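Local coordinates for protein proteolytically activated form of PPO4 Tyrosinase (Agaricus bisporus var. bisporus H97, PDB 4OUA) that oxidises monophenols and o-diphenols to reactive o-quinones at a two-copper centre, the first step of melanin formation, at residues A[328-331]-A[335-338]; A[354-359]-A[366-371]. All coordinates share one frame; numbering follows the deposited sequence.

Contact 1. Residues A[328-331]-A[335-338]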
# COMPACT_ATOMS: atom_id res chain seq x y z
N PHE A 328 9.71 1.76 -11.44
CA PHE A 328 9.08 3.07 -11.30
C PHE A 328 9.94 4.17 -11.92
O PHE A 328 11.08 4.38 -11.52
CB PHE A 328 8.83 3.37 -9.82
CG PHE A 328 8.09 2.28 -9.10
CD1 PHE A 328 6.76 2.03 -9.35
CD2 PHE A 328 8.75 1.48 -8.17
CE1 PHE A 328 6.08 1.02 -8.69
CE2 PHE A 328 8.08 0.47 -7.50
CZ PHE A 328 6.74 0.24 -7.76
N TYR A 329 9.37 4.87 -12.90
CA TYR A 329 10.11 5.89 -13.64
C TYR A 329 9.50 7.28 -13.52
O TYR A 329 8.28 7.45 -13.61
CB TYR A 329 10.19 5.50 -15.12
CG TYR A 329 11.26 4.48 -15.43
CD1 TYR A 329 11.13 3.16 -15.02
CD2 TYR A 329 12.40 4.84 -16.14
CE1 TYR A 329 12.11 2.23 -15.31
CE2 TYR A 329 13.38 3.91 -16.43
CZ TYR A 329 13.24 2.61 -16.01
OH TYR A 329 14.21 1.68 -16.30
N GLU A 330 10.35 8.28 -13.31
CA GLU A 330 9.93 9.67 -13.27
C GLU A 330 9.43 10.10 -14.64
O GLU A 330 8.40 10.78 -14.76
CB GLU A 330 11.08 10.57 -12.82
CG GLU A 330 11.77 10.11 -11.55
CD GLU A 330 12.98 10.96 -11.21
OE1 GLU A 330 13.72 10.59 -10.27
OE2 GLU A 330 13.19 12.00 -11.88
N THR A 331 10.17 9.72 -15.68
CA THR A 331 9.77 9.97 -17.06
C THR A 331 9.98 8.71 -17.89
O THR A 331 10.13 7.62 -17.35
CB THR A 331 10.56 11.14 -17.68
OG1 THR A 331 11.94 10.77 -17.82
CG2 THR A 331 10.46 12.38 -16.80
N PRO A 335 14.54 6.64 -14.35
CA PRO A 335 14.05 5.84 -13.23
C PRO A 335 13.94 6.67 -11.96
O PRO A 335 14.64 7.68 -11.82
CB PRO A 335 15.11 4.75 -13.08
CG PRO A 335 15.88 4.75 -14.36
CD PRO A 335 15.86 6.18 -14.82
N TRP A 336 13.08 6.26 -11.04
CA TRP A 336 12.96 6.93 -9.75
C TRP A 336 14.14 6.61 -8.85
O TRP A 336 14.77 5.56 -8.98
CB TRP A 336 11.65 6.54 -9.05
CG TRP A 336 10.49 7.42 -9.41
CD1 TRP A 336 9.45 7.11 -10.24
CD2 TRP A 336 10.25 8.75 -8.95
NE1 TRP A 336 8.58 8.16 -10.32
CE2 TRP A 336 9.05 9.19 -9.54
CE3 TRP A 336 10.94 9.62 -8.10
CZ2 TRP A 336 8.52 10.45 -9.30
CZ3 TRP A 336 10.41 10.88 -7.86
CH2 TRP A 336 9.21 11.28 -8.46
N THR A 337 14.44 7.52 -7.93
CA THR A 337 15.48 7.30 -6.93
C THR A 337 14.97 7.73 -5.56
O THR A 337 13.95 8.41 -5.45
CB THR A 337 16.78 8.05 -7.28
OG1 THR A 337 16.49 9.44 -7.46
CG2 THR A 337 17.39 7.49 -8.55
N SER A 338 15.69 7.34 -4.51
CA SER A 338 15.26 7.59 -3.14
C SER A 338 15.44 9.05 -2.73
O SER A 338 14.69 9.56 -1.89
CB SER A 338 16.03 6.68 -2.18
OG SER A 338 15.76 5.31 -2.45
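W336 N donates a nearly straight hydrogen bond to F328 O, 2.8 Å long with 164° at the hydrogen. The bond draws two parts of one loop alongside each other, and the two segments form a single beta bridge between Y329 and P335, whose CA atoms lie 4.0 Å apart. P335 has no N-H to offer, and it adds packing instead: its CA makes a CH-pi contact over one face of the Y329 ring, 3.8 Å from the ring centroid, while its CG meets Y329 CE2. The two side chains run alongside each other, and Y329 OH is hydrogen-bonded to E326 OE2. On W336 the indole offers one face to E330, whose CG makes a second CH-pi contact, 3.5 Å from the centroid of the six-membered ring. The E330 chain runs on extended (chi2 175°), so its aliphatic part covers the indole and its carboxylate passes beyond, the two planes 54° apart. The indole edge meets the backbone of F328, and W336 CD1 lies 3.8 Å from F328 CB. W336 NE1 donates a hydrogen bond to the backbone carbonyl T5 O; an alanine here would probably leave that carbonyl without its donor and E330 CG without its aromatic bed. This pairing belongs to the long loop between strands 318-319 and 349-350, where F328 and W336 pack on V92 of helix 86-109, the helix that carries the copper ligand H90.

Contact 2. Residues A[354-359]-A[366-371]; sequences FDKVKG and RDYIND
F354 lies in the loop that leads from strand 349-350 to helix 362-377, and its ring meets I369 of that helix; the segment forms a type I beta turn, F354 to V357, packed on the helix that follows. The F354 ring crosses the I369 side chain at about a right angle, and F354 CE1 lies 3.5 Å from I369 CD1, the end of a flexible aliphatic chain that can fit against a ring. Both residues also touch L291, so F354 and I369 join an apolar cluster with it between the loop and helix 277-295. The carbonyl of F354 accepts a hydrogen bond from the N-H of V357, at 3.1 Å from O to N, which closes the turn. K356 leads its CB to Y368 OH at 3.4 Å; the chain then bends at chi2 (66°) and carries the ammonium group away from the helix, as suits an exposed lysine. Its backbone N donates to a water that lies 2.7 Å from Y368 OH, so the tyrosine is linked through solvent to the turn. V357 is branched and compact, and its CG1 rests over one face of the Y368 ring, offset toward the rim. Y368 holds CG anti to its own backbone N (chi1 180°), which stretches the ring out to the loop, and in this CH-pi contact V357 CG1 stands 3.6 Å from the ring centroid, 24° off its normal.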
# COMPACT_ATOMS: atom_id res chain seq x y z
N PHE A 354 -0.68 16.55 9.02
CA PHE A 354 0.14 17.75 8.88
C PHE A 354 -0.67 19.01 8.57
O PHE A 354 -0.10 20.08 8.37
CB PHE A 354 1.18 17.55 7.78
CG PHE A 354 2.09 16.37 8.01
CD1 PHE A 354 3.18 16.47 8.85
CD2 PHE A 354 1.85 15.17 7.37
CE1 PHE A 354 4.01 15.39 9.06
CE2 PHE A 354 2.68 14.08 7.58
CZ PHE A 354 3.77 14.20 8.42
N ASP A 355 -1.99 18.88 8.55
CA ASP A 355 -2.86 19.97 8.09
C ASP A 355 -2.73 21.24 8.92
O ASP A 355 -2.72 22.35 8.37
CB ASP A 355 -4.32 19.51 8.08
CG ASP A 355 -4.65 18.61 6.90
OD1 ASP A 355 -3.89 18.62 5.91
OD2 ASP A 355 -5.68 17.90 6.97
N LYS A 356 -2.62 21.10 10.23
CA LYS A 356 -2.56 22.26 11.12
C LYS A 356 -1.17 22.88 11.20
O LYS A 356 -0.97 23.87 11.91
CB LYS A 356 -3.03 21.87 12.53
CG LYS A 356 -4.50 22.14 12.79
CD LYS A 356 -5.40 21.26 11.93
CE LYS A 356 -6.87 21.54 12.20
NZ LYS A 356 -7.77 20.58 11.50
N VAL A 357 -0.20 22.31 10.48
CA VAL A 357 1.16 22.83 10.50
C VAL A 357 1.75 22.96 9.10
O VAL A 357 2.96 22.82 8.91
CB VAL A 357 2.10 21.94 11.34
CG1 VAL A 357 1.69 21.96 12.81
CG2 VAL A 357 2.11 20.51 10.80
N LYS A 358 0.89 23.24 8.12
CA LYS A 358 1.35 23.41 6.74
C LYS A 358 2.16 24.69 6.59
O LYS A 358 1.77 25.75 7.09
CB LYS A 358 0.17 23.42 5.77
CG LYS A 358 -0.59 22.11 5.72
CD LYS A 358 -1.73 22.18 4.72
CE LYS A 358 -1.22 22.41 3.31
NZ LYS A 358 -2.32 22.48 2.31
N GLY A 359 3.30 24.59 5.92
CA GLY A 359 4.15 25.75 5.70
C GLY A 359 4.84 26.20 6.97
O GLY A 359 5.26 27.35 7.09
N ARG A 366 8.13 19.21 14.05
CA ARG A 366 8.67 18.10 14.84
C ARG A 366 8.03 18.04 16.22
O ARG A 366 7.89 16.96 16.80
CB ARG A 366 10.19 18.22 14.97
CG ARG A 366 10.82 17.16 15.87
CD ARG A 366 12.33 17.09 15.67
NE ARG A 366 12.99 18.36 15.99
CZ ARG A 366 14.28 18.60 15.76
NH1 ARG A 366 15.04 17.66 15.21
NH2 ARG A 366 14.80 19.77 16.08
N ASP A 367 7.63 19.20 16.75
CA ASP A 367 7.00 19.26 18.06
C ASP A 367 5.52 18.93 17.97
O ASP A 367 4.96 18.29 18.86
CB ASP A 367 7.20 20.64 18.69
CG ASP A 367 8.65 20.94 19.00
OD1 ASP A 367 9.41 19.98 19.25
OD2 ASP A 367 9.03 22.13 19.00
N TYR A 368 4.88 19.36 16.89
CA TYR A 368 3.47 19.08 16.67
C TYR A 368 3.24 17.60 16.41
O TYR A 368 2.36 16.98 17.01
CB TYR A 368 2.93 19.90 15.50
CG TYR A 368 1.47 19.67 15.20
CD1 TYR A 368 0.48 20.36 15.89
CD2 TYR A 368 1.07 18.75 14.23
CE1 TYR A 368 -0.86 20.15 15.63
CE2 TYR A 368 -0.27 18.54 13.96
CZ TYR A 368 -1.23 19.24 14.66
OH TYR A 368 -2.56 19.03 14.40
N ILE A 369 4.04 17.03 15.51
CA ILE A 369 3.92 15.63 15.15
C ILE A 369 4.27 14.72 16.32
O ILE A 369 3.63 13.69 16.53
CB ILE A 369 4.82 15.28 13.95
CG1 ILE A 369 4.42 16.12 12.73
CG2 ILE A 369 4.73 13.80 13.62
CD1 ILE A 369 2.98 15.93 12.32
N ASN A 370 5.28 15.11 17.09
CA ASN A 370 5.69 14.34 18.26
C ASN A 370 4.56 14.24 19.28
O ASN A 370 4.29 13.16 19.81
CB ASN A 370 6.92 14.97 18.91
CG ASN A 370 7.58 14.04 19.92
OD1 ASN A 370 8.50 13.30 19.58
ND2 ASN A 370 7.10 14.08 21.15
N ASP A 371 3.89 15.36 19.54
CA ASP A 371 2.73 15.35 20.42
C ASP A 371 1.62 14.50 19.82
O ASP A 371 0.88 13.84 20.54
CB ASP A 371 2.22 16.77 20.67
CG ASP A 371 3.14 17.58 21.56
OD1 ASP A 371 4.06 16.99 22.17
OD2 ASP A 371 2.94 18.81 21.67
O HOH W 1 -2.98 18.34 11.79

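Following the chain from the N terminus, both contacts come after all six copper-binding histidines, and they occur in series: contact 1 closes before contact 2 opens, so they neither nest nor cross. Contact 1 closes a loop with three residues between its segments, within the chain that joins strands 318-319 and 349-350. The chain then passes through strand 349-350, which pairs with strand 13-14, and contact 2 folds the loop after it onto helix 362-377, with six residues between, four of them helical. The two do not touch, contacts 1 and 2 having their centres about 29 Å apart: contact 1 joins its loop to helix 86-109, contact 2 the later loop to helices 362-377 and 277-295.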